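Local coordinates for dicer Related Helicase (Caenorhabditis elegans, PDB 6M6Q), which probably hydrolyses ATP as an RLR-family helicase of RNA interference and innate immunity, this chain being its N-terminal domain, at residues 57-62 against 121-126. Numbering follows the deposited sequence.
Sequences SLFPPG and ECFLNT
The phenyl ring of Phe-59 has the carbonyl O of Cys-122 at its edge, near the ring plane, while the CG2 methyl of Thr-126 and CD1 of Phe-123 approach it obliquely. Phe-59 CE2 lies 3.4 Å from Thr-126 CG2, and Phe-59 CZ is 4.0 Å from Phe-123 CD1. With CG anti to its own carbonyl carbon (chi1 -54°), Phe-59 sends this flat, apolar ring from the loop to helix 94-127, whose Val-127 also touches it, as do Leu-64 and Ile-67 of helix 63-72. Thr-126 suits a place with two demands. Thr-126 OG1 gives a nearly axial hydrogen bond to Cys-122 O at 2.6 Å, one turn back. Thr-126 CG2, anti to the backbone N, is left to meet the ring and lies 3.6 Å from Leu-58 O. A glycine here would probably loosen the seat of the Phe-59 ring, since both the methyl and the hydroxyl bond would go. The Phe-123 ring also packs edge-to-face with Phe-55 and meets Phe-52. No hydrogen bond joins the segments, so van der Waals contact, mostly apolar, carries the packing of the loop before helix 63-72 against the C-terminal end of helix 94-127, within an all-helical N-terminal domain.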
loop_
_atom_site.group_PDB
_atom_site.type_symbol
_atom_site.label_atom_id
_atom_site.label_comp_id
_atom_site.label_asym_id
_atom_site.label_seq_id
_atom_site.Cartn_x
_atom_site.Cartn_y
_atom_site.Cartn_z
ATOM N N SER B 57 21.005 -0.387 11.431
ATOM C CA SER B 57 20.380 0.240 12.630
ATOM C C SER B 57 18.846 0.238 12.518
ATOM O O SER B 57 18.168 0.376 13.582
ATOM C CB SER B 57 20.893 1.626 12.831
ATOM O OG SER B 57 21.152 2.255 11.583
ATOM N N LEU B 58 18.315 0.076 11.295
ATOM C CA LEU B 58 16.865 0.208 10.984
ATOM C C LEU B 58 16.174 -1.160 11.024
ATOM O O LEU B 58 14.947 -1.197 10.838
ATOM C CB LEU B 58 16.703 0.852 9.608
ATOM C CG LEU B 58 17.090 2.324 9.525
ATOM C CD1 LEU B 58 17.482 2.681 8.111
ATOM C CD2 LEU B 58 15.955 3.219 10.018
ATOM N N PHE B 59 16.905 -2.239 11.284
ATOM C CA PHE B 59 16.323 -3.600 11.404
ATOM C C PHE B 59 16.762 -4.224 12.714
ATOM O O PHE B 59 17.732 -3.782 13.311
ATOM C CB PHE B 59 16.746 -4.487 10.240
ATOM C CG PHE B 59 16.469 -3.922 8.873
ATOM C CD1 PHE B 59 17.394 -3.095 8.248
ATOM C CD2 PHE B 59 15.299 -4.238 8.195
ATOM C CE1 PHE B 59 17.162 -2.610 6.970
ATOM C CE2 PHE B 59 15.063 -3.736 6.926
ATOM C CZ PHE B 59 16.000 -2.933 6.313
ATOM N N PRO B 60 16.069 -5.279 13.186
ATOM C CA PRO B 60 16.507 -6.024 14.358
ATOM C C PRO B 60 17.842 -6.696 14.107
ATOM O O PRO B 60 18.126 -7.088 12.984
ATOM C CB PRO B 60 15.407 -7.074 14.559
ATOM C CG PRO B 60 14.207 -6.464 13.879
ATOM C CD PRO B 60 14.786 -5.755 12.677
ATOM N N PRO B 61 18.687 -6.855 15.151
ATOM C CA PRO B 61 20.048 -7.379 14.994
ATOM C C PRO B 61 20.145 -8.634 14.107
ATOM O O PRO B 61 19.526 -9.640 14.408
ATOM C CB PRO B 61 20.464 -7.704 16.442
ATOM C CG PRO B 61 19.151 -7.672 17.230
ATOM C CD PRO B 61 18.352 -6.595 16.552
ATOM N N GLY B 62 20.895 -8.534 13.017
ATOM C CA GLY B 62 21.134 -9.653 12.095
ATOM C C GLY B 62 20.104 -9.731 10.975
ATOM O O GLY B 62 20.421 -10.339 9.968
ATOM N N GLU B 121 11.692 -5.502 -1.469
ATOM C CA GLU B 121 10.549 -4.690 -0.975
ATOM C C GLU B 121 10.601 -4.587 0.549
ATOM O O GLU B 121 10.205 -3.548 1.060
ATOM C CB GLU B 121 9.222 -5.274 -1.454
ATOM C CG GLU B 121 9.006 -5.119 -2.958
ATOM C CD GLU B 121 7.902 -4.170 -3.370
ATOM O OE1 GLU B 121 7.638 -4.087 -4.574
ATOM O OE2 GLU B 121 7.291 -3.543 -2.485
ATOM N N CYS B 122 11.111 -5.606 1.244
ATOM C CA CYS B 122 11.280 -5.571 2.720
ATOM C C CYS B 122 12.348 -4.537 3.091
ATOM O O CYS B 122 12.159 -3.838 4.094
ATOM C CB CYS B 122 11.652 -6.929 3.295
ATOM S SG CYS B 122 11.967 -6.869 5.078
ATOM N N PHE B 123 13.410 -4.432 2.306
ATOM C CA PHE B 123 14.501 -3.454 2.555
ATOM C C PHE B 123 13.985 -2.041 2.259
ATOM O O PHE B 123 13.996 -1.194 3.172
ATOM C CB PHE B 123 15.729 -3.794 1.726
ATOM C CG PHE B 123 16.753 -2.698 1.624
ATOM C CD1 PHE B 123 17.546 -2.365 2.704
ATOM C CD2 PHE B 123 16.983 -2.067 0.423
ATOM C CE1 PHE B 123 18.560 -1.433 2.578
ATOM C CE2 PHE B 123 17.999 -1.135 0.295
ATOM C CZ PHE B 123 18.778 -0.808 1.379
ATOM N N LEU B 124 13.512 -1.822 1.028
ATOM C CA LEU B 124 13.123 -0.495 0.495
ATOM C C LEU B 124 11.994 0.107 1.348
ATOM O O LEU B 124 12.092 1.295 1.661
ATOM C CB LEU B 124 12.713 -0.635 -0.980
ATOM C CG LEU B 124 13.853 -0.933 -1.955
ATOM C CD1 LEU B 124 13.386 -0.807 -3.405
ATOM C CD2 LEU B 124 15.039 -0.017 -1.711
ATOM N N ASN B 125 10.986 -0.678 1.728
ATOM C CA ASN B 125 9.804 -0.175 2.483
ATOM C C ASN B 125 10.189 0.168 3.932
ATOM O O ASN B 125 9.409 0.858 4.567
ATOM C CB ASN B 125 8.649 -1.167 2.491
ATOM C CG ASN B 125 8.035 -1.366 1.125
ATOM O OD1 ASN B 125 8.160 -0.515 0.237
ATOM N ND2 ASN B 125 7.360 -2.485 0.950
ATOM N N THR B 126 11.297 -0.368 4.441
ATOM C CA THR B 126 11.810 -0.100 5.805
ATOM C C THR B 126 12.626 1.207 5.806
ATOM O O THR B 126 12.366 2.054 6.681
ATOM C CB THR B 126 12.626 -1.289 6.338
ATOM O OG1 THR B 126 11.817 -2.461 6.320
ATOM C CG2 THR B 126 13.106 -1.080 7.752
#